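Local coordinates for putative xanthine dehydrogenase YAGS fad-binding subunit (Escherichia coli, PDB 5G5G), which probably serves as the molybdenum-binding subunit of a periplasmic aldehyde oxidase, holding the pterin cytosine dinucleotide cofactor for the oxidation of aldehydes, at residues Pro11-Lys16 / Ala613-Asn618; Asp145-Val150 / Glu305-Asn310; Asn151-Pro154 / Pro158-Asn161; Asp676-Asp679 / Met685-Lys688. All blocks are in the same frame, centred on the assembly; numbering follows the deposited sequence.

Interaction 1: residues Pro11-Lys16 / Ala613-Asn618; sequences PIDQLK and AGRILN. With MCN (pterin cytosine dinucleotide), chain Y.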
# COMPACT_ATOMS: atom_id res chain seq x y z
N PRO C 11 -10.36 38.33 6.86
CA PRO C 11 -10.57 38.19 5.39
C PRO C 11 -10.90 36.79 4.90
O PRO C 11 -11.54 36.66 3.85
CB PRO C 11 -9.24 38.69 4.79
CG PRO C 11 -8.78 39.71 5.80
CD PRO C 11 -9.12 39.07 7.14
N ILE C 12 -10.48 35.75 5.63
CA ILE C 12 -10.70 34.40 5.20
C ILE C 12 -12.18 34.10 5.19
O ILE C 12 -12.63 33.34 4.36
CB ILE C 12 -9.97 33.36 6.10
CG1 ILE C 12 -8.44 33.61 6.10
CG2 ILE C 12 -10.27 31.93 5.66
CD1 ILE C 12 -7.75 33.38 4.79
N ASP C 13 -12.94 34.75 6.08
CA ASP C 13 -14.42 34.61 6.11
C ASP C 13 -15.17 34.91 4.80
O ASP C 13 -16.31 34.49 4.64
CB ASP C 13 -15.02 35.48 7.19
CG ASP C 13 -14.66 35.02 8.62
OD1 ASP C 13 -14.48 33.82 8.90
OD2 ASP C 13 -14.72 35.92 9.49
N GLN C 14 -14.54 35.65 3.89
CA GLN C 14 -15.15 35.97 2.60
C GLN C 14 -15.38 34.68 1.76
O GLN C 14 -16.32 34.63 0.94
CB GLN C 14 -14.26 36.91 1.80
CG GLN C 14 -14.05 38.28 2.43
CD GLN C 14 -13.03 39.10 1.67
OE1 GLN C 14 -13.39 39.96 0.88
NE2 GLN C 14 -11.76 38.84 1.88
N LEU C 15 -14.48 33.72 1.93
CA LEU C 15 -14.57 32.43 1.26
C LEU C 15 -14.78 32.55 -0.24
O LEU C 15 -15.48 31.74 -0.84
CB LEU C 15 -15.67 31.54 1.90
CG LEU C 15 -15.44 31.30 3.41
CD1 LEU C 15 -16.66 30.60 3.98
CD2 LEU C 15 -14.22 30.46 3.62
N LYS C 16 -14.09 33.50 -0.85
CA LYS C 16 -14.07 33.60 -2.34
C LYS C 16 -13.21 32.55 -3.00
O LYS C 16 -13.44 32.24 -4.17
CB LYS C 16 -13.59 34.97 -2.80
CG LYS C 16 -14.48 36.10 -2.35
CD LYS C 16 -13.88 37.47 -2.69
CE LYS C 16 -14.83 38.58 -2.30
NZ LYS C 16 -14.23 39.90 -2.55
N ALA C 613 -14.45 18.81 11.26
CA ALA C 613 -13.01 19.07 11.31
C ALA C 613 -12.73 20.57 11.11
O ALA C 613 -11.81 20.99 10.40
CB ALA C 613 -12.33 18.22 10.25
N GLY C 614 -13.50 21.38 11.79
CA GLY C 614 -13.45 22.86 11.58
C GLY C 614 -13.92 23.29 10.19
O GLY C 614 -14.56 22.53 9.47
N ARG C 615 -13.52 24.49 9.81
CA ARG C 615 -13.74 24.99 8.43
C ARG C 615 -12.93 24.16 7.46
O ARG C 615 -11.72 24.02 7.65
CB ARG C 615 -13.33 26.44 8.34
CG ARG C 615 -13.22 26.97 6.89
CD ARG C 615 -12.95 28.45 6.92
NE ARG C 615 -14.09 29.24 7.35
CZ ARG C 615 -14.00 30.48 7.84
NH1 ARG C 615 -12.81 31.06 8.09
NH2 ARG C 615 -15.12 31.15 8.14
N ILE C 616 -13.58 23.60 6.45
CA ILE C 616 -12.88 22.87 5.42
C ILE C 616 -12.32 23.83 4.37
O ILE C 616 -13.04 24.68 3.83
CB ILE C 616 -13.83 21.84 4.75
CG1 ILE C 616 -14.32 20.83 5.82
CG2 ILE C 616 -13.13 21.18 3.57
CD1 ILE C 616 -13.25 19.97 6.41
N LEU C 617 -11.04 23.70 4.11
CA LEU C 617 -10.31 24.61 3.26
C LEU C 617 -10.47 24.29 1.76
O LEU C 617 -10.50 25.20 0.93
CB LEU C 617 -8.87 24.68 3.71
CG LEU C 617 -8.59 25.11 5.17
CD1 LEU C 617 -7.09 25.12 5.51
CD2 LEU C 617 -9.20 26.47 5.46
N ASN C 618 -10.59 23.01 1.42
CA ASN C 618 -10.87 22.60 0.06
C ASN C 618 -11.66 21.32 0.10
O ASN C 618 -11.12 20.25 0.43
CB ASN C 618 -9.57 22.43 -0.74
CG ASN C 618 -9.81 22.03 -2.15
OD1 ASN C 618 -10.67 21.18 -2.43
ND2 ASN C 618 -9.01 22.59 -3.07
N1 MCN Y . -7.93 19.86 4.65
C2 MCN Y . -8.89 20.85 4.15
N3 MCN Y . -9.42 21.51 5.43
C4 MCN Y . -9.25 21.25 6.71
C5 MCN Y . -8.13 20.28 6.96
C6 MCN Y . -7.61 19.62 5.96
O2 MCN Y . -9.18 21.13 3.11
N4 MCN Y . -9.84 21.78 7.73
C1' MCN Y . -7.46 19.00 3.57
C2D MCN Y . -6.39 19.71 2.67
O2' MCN Y . -6.41 19.14 1.36
C3' MCN Y . -5.21 19.34 3.41
C4D MCN Y . -5.30 17.84 3.93
O4D MCN Y . -6.79 17.86 4.13
O3' MCN Y . -3.90 19.43 2.73
C5' MCN Y . -4.73 17.37 5.14
O5' MCN Y . -4.57 18.37 6.12
PA MCN Y . -4.34 17.93 7.59
O1A MCN Y . -3.87 19.17 8.34
O2A MCN Y . -5.50 17.13 8.07
O3A MCN Y . -3.04 16.86 7.49
PB MCN Y . -1.53 17.32 7.44
O1B MCN Y . -1.00 17.47 8.80
O2B MCN Y . -1.38 18.45 6.47
O3B MCN Y . -0.95 16.07 6.70
C10 MCN Y . -0.57 14.86 7.49
C9' MCN Y . -1.57 13.76 7.44
C8' MCN Y . -1.06 12.62 8.47
S8' MCN Y . -0.49 13.03 9.99
C7' MCN Y . -0.95 11.48 7.98
S7' MCN Y . -0.21 10.13 8.90
C6' MCN Y . -1.65 11.05 6.66
C7 MCN Y . -2.57 12.28 6.24
O9' MCN Y . -1.88 13.46 6.17
N5' MCN Y . -0.46 10.99 5.65
C4A MCN Y . -0.78 10.98 4.19
N8' MCN Y . -3.05 12.02 4.87
C4B MCN Y . -2.18 11.62 3.91
N1' MCN Y . -2.64 11.54 2.60
C2' MCN Y . -1.77 11.37 1.51
N2' MCN Y . -2.17 11.28 0.34
N3' MCN Y . -0.57 10.81 1.83
C4' MCN Y . 0.11 10.75 3.04
O4' MCN Y . 1.23 10.33 3.40
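At the cytosine end of the pterin cytosine dinucleotide pocket, Arg615 reaches from the loop before helix 619-638 to Asp13 in an N-terminal 3-10 turn. The link is a salt bridge. Arg615 NH2 lies 2.8 Å from Asp13 OD1, and the N-H points at the oxygen with an angle of 163°. OD1 sits in the guanidinium plane, at its edge, and receives the donor on its anti side. The carboxylate and guanidinium planes are strongly turned against each other, so the two groups do not form a flat two-oxygen pairing. The second bond, from Arg615 NH1 to the same OD1, is weak at 3.3 Å. Asp13 OD1 also meets Lys686, so two cationic side chains share this oxygen.

Carbon packs beside the charges. Leu15 CD2 lies over one guanidinium face, 3.9 Å from Arg615 NE. Ile12 CG2 approaches Arg615 NH1 obliquely at 3.6 Å. With chi1 at 167° the Arg615 chain runs out toward the 3-10 turn, and its bend at chi3 sets the guanidinium edge against Asp13.

The same loop reads the base with its backbone. MCN N4 donates to Arg615 O at 2.9 Å. Leu617 N donates to MCN N3 at 3.0 Å, and Asn618 N gives a bond of 2.9 Å to MCN O2. Asn618 is also the N-cap of the helix, with its OD1 accepting from Thr621 N. Backbone groups thus match the donor and two acceptors along the Watson-Crick edge of cytosine, an arrangement that fits a nucleobase site in a molybdopterin cytosine dinucleotide pocket.

Interaction 2: residues Asp145-Val150 / Glu305-Asn310; sequences DEKQAV and ESWSGN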
# COMPACT_ATOMS: atom_id res chain seq x y z
N ASP C 145 3.17 -12.96 24.75
CA ASP C 145 3.97 -13.60 25.77
C ASP C 145 4.51 -12.58 26.77
O ASP C 145 4.64 -12.91 27.92
CB ASP C 145 5.13 -14.39 25.17
CG ASP C 145 4.68 -15.58 24.35
OD1 ASP C 145 3.51 -15.99 24.41
OD2 ASP C 145 5.54 -16.13 23.64
N GLU C 146 4.75 -11.35 26.35
CA GLU C 146 5.32 -10.34 27.23
C GLU C 146 4.31 -9.67 28.14
O GLU C 146 4.69 -9.03 29.11
CB GLU C 146 6.05 -9.29 26.42
CG GLU C 146 7.23 -9.84 25.63
CD GLU C 146 8.26 -10.59 26.46
OE1 GLU C 146 8.74 -10.03 27.50
OE2 GLU C 146 8.58 -11.74 26.06
N LYS C 147 3.02 -9.81 27.82
CA LYS C 147 1.99 -9.06 28.50
C LYS C 147 1.98 -9.35 29.97
O LYS C 147 2.00 -8.41 30.77
CB LYS C 147 0.61 -9.37 27.90
CG LYS C 147 -0.53 -8.59 28.57
CD LYS C 147 -1.80 -9.37 28.62
CE LYS C 147 -2.94 -8.53 29.14
NZ LYS C 147 -3.16 -8.77 30.57
N GLN C 148 2.02 -10.64 30.33
CA GLN C 148 1.82 -11.05 31.72
C GLN C 148 2.78 -10.31 32.63
O GLN C 148 2.39 -9.85 33.72
CB GLN C 148 2.00 -12.56 31.89
CG GLN C 148 1.43 -13.12 33.19
CD GLN C 148 1.83 -14.57 33.42
OE1 GLN C 148 2.56 -15.17 32.60
NE2 GLN C 148 1.38 -15.15 34.51
N ALA C 149 4.02 -10.15 32.16
CA ALA C 149 5.08 -9.52 32.94
C ALA C 149 5.06 -7.99 33.04
O ALA C 149 5.78 -7.44 33.87
CB ALA C 149 6.43 -9.97 32.42
N VAL C 150 4.29 -7.29 32.20
CA VAL C 150 4.24 -5.83 32.28
C VAL C 150 2.91 -5.43 32.92
O VAL C 150 1.86 -5.48 32.28
CB VAL C 150 4.39 -5.16 30.89
CG1 VAL C 150 4.46 -3.64 31.05
CG2 VAL C 150 5.64 -5.67 30.20
N GLU C 305 -7.14 -0.39 29.20
CA GLU C 305 -5.69 -0.61 29.31
C GLU C 305 -5.20 -1.15 27.97
O GLU C 305 -5.91 -1.91 27.33
CB GLU C 305 -5.35 -1.53 30.45
CG GLU C 305 -5.70 -0.96 31.80
CD GLU C 305 -5.26 -1.79 32.97
OE1 GLU C 305 -5.09 -3.01 32.83
OE2 GLU C 305 -5.06 -1.20 34.06
N SER C 306 -4.03 -0.72 27.55
CA SER C 306 -3.43 -1.20 26.32
C SER C 306 -1.97 -1.56 26.49
O SER C 306 -1.21 -0.83 27.15
CB SER C 306 -3.57 -0.14 25.24
OG SER C 306 -3.16 -0.66 23.98
N TRP C 307 -1.62 -2.70 25.94
CA TRP C 307 -0.23 -3.18 25.87
C TRP C 307 0.26 -3.06 24.43
O TRP C 307 -0.44 -3.40 23.49
CB TRP C 307 -0.18 -4.65 26.28
CG TRP C 307 -0.19 -4.91 27.72
CD1 TRP C 307 0.86 -5.24 28.50
CD2 TRP C 307 -1.36 -4.94 28.58
NE1 TRP C 307 0.43 -5.41 29.83
CE2 TRP C 307 -0.92 -5.25 29.87
CE3 TRP C 307 -2.72 -4.68 28.37
CZ2 TRP C 307 -1.82 -5.32 30.99
CZ3 TRP C 307 -3.60 -4.72 29.45
CH2 TRP C 307 -3.15 -5.03 30.73
N SER C 308 1.48 -2.58 24.27
CA SER C 308 2.20 -2.60 22.99
C SER C 308 3.67 -2.79 23.35
O SER C 308 4.04 -2.67 24.54
CB SER C 308 2.00 -1.29 22.18
OG SER C 308 2.69 -0.18 22.80
N GLY C 309 4.48 -3.06 22.36
CA GLY C 309 5.89 -3.26 22.59
C GLY C 309 6.78 -2.47 21.66
O GLY C 309 6.34 -2.00 20.60
N ASN C 310 8.02 -2.29 22.07
CA ASN C 310 8.98 -1.61 21.21
C ASN C 310 10.39 -1.91 21.66
O ASN C 310 10.63 -2.51 22.74
CB ASN C 310 8.72 -0.07 21.23
CG ASN C 310 8.92 0.57 19.89
OD1 ASN C 310 9.77 0.11 19.10
ND2 ASN C 310 8.18 1.63 19.62
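Lys147 lies along one face of the Trp307 indole, while Val150 meets the ring at its edge. Lys147 CG stands over the five-membered ring, 3.5 Å from its centroid and only 6° off the ring normal, a CH-pi contact. Further on, Lys147 NZ comes over the six-membered ring at 4.0 Å from its centroid, a cation-pi contact. The chain leaves the backbone with CG anti to N (chi1 -179°), and bends at chi2 and chi4 bring CE and NZ back over the six-membered ring after CD arches away.

Trp307 NE1 donates to Val150 O at 2.8 Å, and this oxygen lies close to the ring plane. The bond and the lysine together help to set the indole's rotation. A type I turn runs from Lys147 to Val150, closed by Val150 N to Lys147 O at 2.9 Å. A phenylalanine in place of Trp307 would probably leave Val150 O without its N-H partner and take away the five-membered ring on which Lys147 CG rests.

Trp307 stands on strand 299-310, between strands 285-293 and 331-340 of one mixed sheet. Helix 143-147 and this turn pack on that sheet, with Lys147 touching Leu286 and Val150 touching Arg337.

Interaction 3: residues Asn151-Pro154 / Pro158-Asn161; sequences NQPP and PDKN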
# COMPACT_ATOMS: atom_id res chain seq x y z
N ASN C 151 2.95 -5.01 34.17
CA ASN C 151 1.71 -4.61 34.85
C ASN C 151 1.79 -3.21 35.43
O ASN C 151 0.91 -2.82 36.17
CB ASN C 151 1.31 -5.66 35.89
CG ASN C 151 2.48 -6.10 36.71
OD1 ASN C 151 3.11 -5.30 37.40
ND2 ASN C 151 2.83 -7.37 36.59
N GLN C 152 2.81 -2.44 35.08
CA GLN C 152 2.98 -1.06 35.54
C GLN C 152 3.16 -0.20 34.31
O GLN C 152 3.71 -0.69 33.31
CB GLN C 152 4.29 -0.94 36.35
CG GLN C 152 4.48 -1.96 37.46
CD GLN C 152 3.57 -1.65 38.59
OE1 GLN C 152 3.77 -0.62 39.24
NE2 GLN C 152 2.56 -2.50 38.84
N PRO C 153 2.76 1.10 34.37
CA PRO C 153 2.96 2.01 33.26
C PRO C 153 4.39 2.52 33.13
O PRO C 153 5.15 2.40 34.06
CB PRO C 153 2.08 3.22 33.63
CG PRO C 153 2.01 3.20 35.09
CD PRO C 153 2.02 1.76 35.47
N PRO C 154 4.72 3.12 32.00
CA PRO C 154 6.03 3.78 31.97
C PRO C 154 6.10 4.90 33.03
O PRO C 154 5.08 5.50 33.36
CB PRO C 154 6.13 4.31 30.53
CG PRO C 154 5.11 3.53 29.75
CD PRO C 154 4.00 3.26 30.73
N PRO C 158 1.97 8.00 33.79
CA PRO C 158 1.22 7.31 34.84
C PRO C 158 -0.26 7.13 34.46
O PRO C 158 -0.76 7.85 33.61
CB PRO C 158 1.39 8.26 36.05
CG PRO C 158 1.47 9.60 35.43
CD PRO C 158 2.30 9.38 34.18
N ASP C 159 -0.91 6.11 35.03
CA ASP C 159 -2.31 5.80 34.69
C ASP C 159 -3.13 7.02 35.06
O ASP C 159 -2.74 7.78 35.98
CB ASP C 159 -2.82 4.60 35.50
CG ASP C 159 -2.18 3.26 35.07
OD1 ASP C 159 -1.42 3.23 34.07
OD2 ASP C 159 -2.42 2.22 35.76
N LYS C 160 -4.28 7.17 34.44
CA LYS C 160 -5.15 8.27 34.75
C LYS C 160 -6.42 7.71 35.40
O LYS C 160 -7.07 6.87 34.82
CB LYS C 160 -5.46 9.04 33.50
CG LYS C 160 -6.29 10.27 33.73
CD LYS C 160 -6.81 10.75 32.39
CE LYS C 160 -7.78 11.89 32.54
NZ LYS C 160 -7.03 13.14 32.90
N ASN C 161 -6.75 8.20 36.58
CA ASN C 161 -7.90 7.74 37.34
C ASN C 161 -8.83 8.87 37.74
O ASN C 161 -8.37 9.88 38.18
CB ASN C 161 -7.47 6.98 38.58
CG ASN C 161 -6.72 5.71 38.27
OD1 ASN C 161 -7.24 4.84 37.68
ND2 ASN C 161 -5.51 5.63 38.68
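Asp159 OD1 is held by a salt bridge from Arg337 NH1, on strand 331-340, and at the same time rests against the ring of Pro153. Its nearest approach is to Pro153 CB, at 3.5 Å, with Pro153 CG almost as close at 3.6 Å. The two side chains cross at about a right angle. CG of Asp159 is anti to the carbonyl carbon (chi1 -70°), which brings OD1 back to the proline ring although the side chain does not start out toward it.

Pro153 also meets Pro158. Its CG lies 4.2 Å from Pro158 CA. The backbones come near each other where Pro154 O stands 4.0 Å from Pro158 N, a proline nitrogen with no hydrogen to give. Within segment 151-154, Gln152 NE2 donates to Asn151 OD1 at 3.2 Å, a local bond with an angle of 154°.

Pro153 and Asp159 both touch strand 331-340, which lies next to strand 160-162. The contact between the two segments is van der Waals packing of proline carbons against a carboxylate. The charge of that carboxylate is met by Arg337, so the sheet rather than the facing loop supplies the polar partner.

Interaction 4: residues Asp676-Asp679 / Met685-Lys688; sequences DDTD and MKAK. With MCN (pterin cytosine dinucleotide), chain Y.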
# COMPACT_ATOMS: atom_id res chain seq x y z
N ASP C 676 -20.28 21.97 8.66
CA ASP C 676 -19.67 23.30 8.88
C ASP C 676 -19.28 23.25 10.37
O ASP C 676 -20.16 23.20 11.22
CB ASP C 676 -20.68 24.51 8.72
CG ASP C 676 -20.85 25.08 7.25
OD1 ASP C 676 -20.19 24.57 6.33
OD2 ASP C 676 -21.69 26.06 7.03
N ASP C 677 -18.02 23.24 10.70
CA ASP C 677 -17.61 23.11 12.05
C ASP C 677 -16.63 24.23 12.39
O ASP C 677 -15.79 24.08 13.25
CB ASP C 677 -17.01 21.73 12.17
CG ASP C 677 -16.67 21.34 13.55
OD1 ASP C 677 -17.58 21.45 14.44
OD2 ASP C 677 -15.49 20.88 13.76
N THR C 678 -16.81 25.37 11.75
CA THR C 678 -15.91 26.55 11.86
C THR C 678 -15.57 26.81 13.32
O THR C 678 -16.50 26.99 14.16
CB THR C 678 -16.64 27.79 11.28
OG1 THR C 678 -16.95 27.51 9.92
CG2 THR C 678 -15.80 29.02 11.34
N ASP C 679 -14.28 26.79 13.64
CA ASP C 679 -13.83 26.79 15.02
C ASP C 679 -12.88 27.92 15.25
O ASP C 679 -11.69 27.76 15.07
CB ASP C 679 -13.20 25.44 15.43
CG ASP C 679 -13.09 25.29 16.96
OD1 ASP C 679 -13.17 26.33 17.67
OD2 ASP C 679 -12.99 24.13 17.43
N MET C 685 -7.64 30.74 10.65
CA MET C 685 -8.29 30.00 9.57
C MET C 685 -9.59 29.34 10.00
O MET C 685 -10.44 29.02 9.18
CB MET C 685 -7.32 28.93 9.00
CG MET C 685 -6.06 29.50 8.39
SD MET C 685 -6.28 30.65 7.03
CE MET C 685 -6.97 29.56 5.80
N LYS C 686 -9.70 29.05 11.29
CA LYS C 686 -10.84 28.37 11.90
C LYS C 686 -11.01 26.91 11.46
O LYS C 686 -12.07 26.32 11.58
CB LYS C 686 -12.12 29.21 11.69
CG LYS C 686 -11.90 30.67 12.06
CD LYS C 686 -13.17 31.50 11.89
CE LYS C 686 -12.94 32.95 12.29
NZ LYS C 686 -13.96 33.87 11.73
N ALA C 687 -9.88 26.34 11.00
CA ALA C 687 -9.80 25.03 10.48
C ALA C 687 -9.24 24.10 11.54
O ALA C 687 -8.49 24.52 12.44
CB ALA C 687 -8.87 24.99 9.28
N LYS C 688 -9.59 22.82 11.41
CA LYS C 688 -8.93 21.77 12.21
C LYS C 688 -8.49 20.63 11.29
O LYS C 688 -8.84 20.59 10.09
CB LYS C 688 -9.85 21.27 13.34
CG LYS C 688 -10.14 22.37 14.35
CD LYS C 688 -11.01 21.90 15.54
CE LYS C 688 -12.41 21.58 15.07
NZ LYS C 688 -13.29 21.50 16.29
N1 MCN Y . -7.93 19.86 4.65
C2 MCN Y . -8.89 20.85 4.15
N3 MCN Y . -9.42 21.51 5.43
C4 MCN Y . -9.25 21.25 6.71
C5 MCN Y . -8.13 20.28 6.96
C6 MCN Y . -7.61 19.62 5.96
O2 MCN Y . -9.18 21.13 3.11
N4 MCN Y . -9.84 21.78 7.73
C1' MCN Y . -7.46 19.00 3.57
C2D MCN Y . -6.39 19.71 2.67
O2' MCN Y . -6.41 19.14 1.36
C3' MCN Y . -5.21 19.34 3.41
C4D MCN Y . -5.30 17.84 3.93
O4D MCN Y . -6.79 17.86 4.13
O3' MCN Y . -3.90 19.43 2.73
C5' MCN Y . -4.73 17.37 5.14
O5' MCN Y . -4.57 18.37 6.12
PA MCN Y . -4.34 17.93 7.59
O1A MCN Y . -3.87 19.17 8.34
O2A MCN Y . -5.50 17.13 8.07
O3A MCN Y . -3.04 16.86 7.49
PB MCN Y . -1.53 17.32 7.44
O1B MCN Y . -1.00 17.47 8.80
O2B MCN Y . -1.38 18.45 6.47
O3B MCN Y . -0.95 16.07 6.70
C10 MCN Y . -0.57 14.86 7.49
C9' MCN Y . -1.57 13.76 7.44
C8' MCN Y . -1.06 12.62 8.47
S8' MCN Y . -0.49 13.03 9.99
C7' MCN Y . -0.95 11.48 7.98
S7' MCN Y . -0.21 10.13 8.90
C6' MCN Y . -1.65 11.05 6.66
C7 MCN Y . -2.57 12.28 6.24
O9' MCN Y . -1.88 13.46 6.17
N5' MCN Y . -0.46 10.99 5.65
C4A MCN Y . -0.78 10.98 4.19
N8' MCN Y . -3.05 12.02 4.87
C4B MCN Y . -2.18 11.62 3.91
N1' MCN Y . -2.64 11.54 2.60
C2' MCN Y . -1.77 11.37 1.51
N2' MCN Y . -2.17 11.28 0.34
N3' MCN Y . -0.57 10.81 1.83
C4' MCN Y . 0.11 10.75 3.04
O4' MCN Y . 1.23 10.33 3.40
O HOH W 1 -14.73 19.47 15.58
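Thr678 lays its methyl CG2 against the aliphatic chain of Lys686, 3.7 Å from Lys686 CD and equally near CB. CG2 points there because it is anti to the backbone N, with OG1 anti to the carbonyl carbon (chi1 -59°). The lysine runs on extended past the threonine. Its ammonium ends at Asp13 and at Gly8 O, well beyond this contact.

The backbones join next to this pair. Asp679 N donates to Lys686 O at 3.1 Å, with an angle of 166°. In return, Lys686 CA makes a C-H...O contact with Asp679 O at 3.3 Å.

Lys688 carries the charged part. Its NZ forms a salt bridge with Asp679 OD2 at 2.9 Å, taking the anti lone pair of that oxygen. The bridge to Asp677 OD2 is weak at 3.4 Å. A bend at chi3 turns the ammonium toward this pair, and Ser584 O accepts from it too. The carboxylates have further partners: Ser397 for Asp679, Gln400 and Gly614 N for Asp677. This buried network is therefore held on several sides. A methionine in place of Lys688 would probably leave the two buried carboxylates facing each other without the positive charge between them.

The backbone of Lys688 serves the cofactor, since its O accepts from MCN N4 at 2.8 Å. Both segments lie in the loop between strand 669-674 and helix 698-710. Met685 and Ala687 pack on helix 511-534, and Lys686 and Lys688 pair by backbone with the loop that follows strand 602-612.

Overall arrangement
Interactions 1 and 4 are neighbours, with centres 7 Å apart. Gly614 N lies 2.8 Å from Asp677 OD2, and Lys686 NZ bridges to Asp13 OD1 at 2.9 Å. Both contacts touch the pterin cytosine dinucleotide, whose N4 is shared by the carbonyls of Arg615 and Lys688. Interaction 2 is centred 44 Å from interaction 1, on the opposite side of the chain's centre. The nearest atoms of interaction 3 are about 23 Å from interaction 1 and about 20 Å from interaction 4. Interactions 2 and 3 adjoin at Val150 and Asn151, centres 12 Å apart. Both involve the mixed sheet of strands 299-310 and 160-162, where Arg337 touches Val150, Trp307, Pro153 and Asp159.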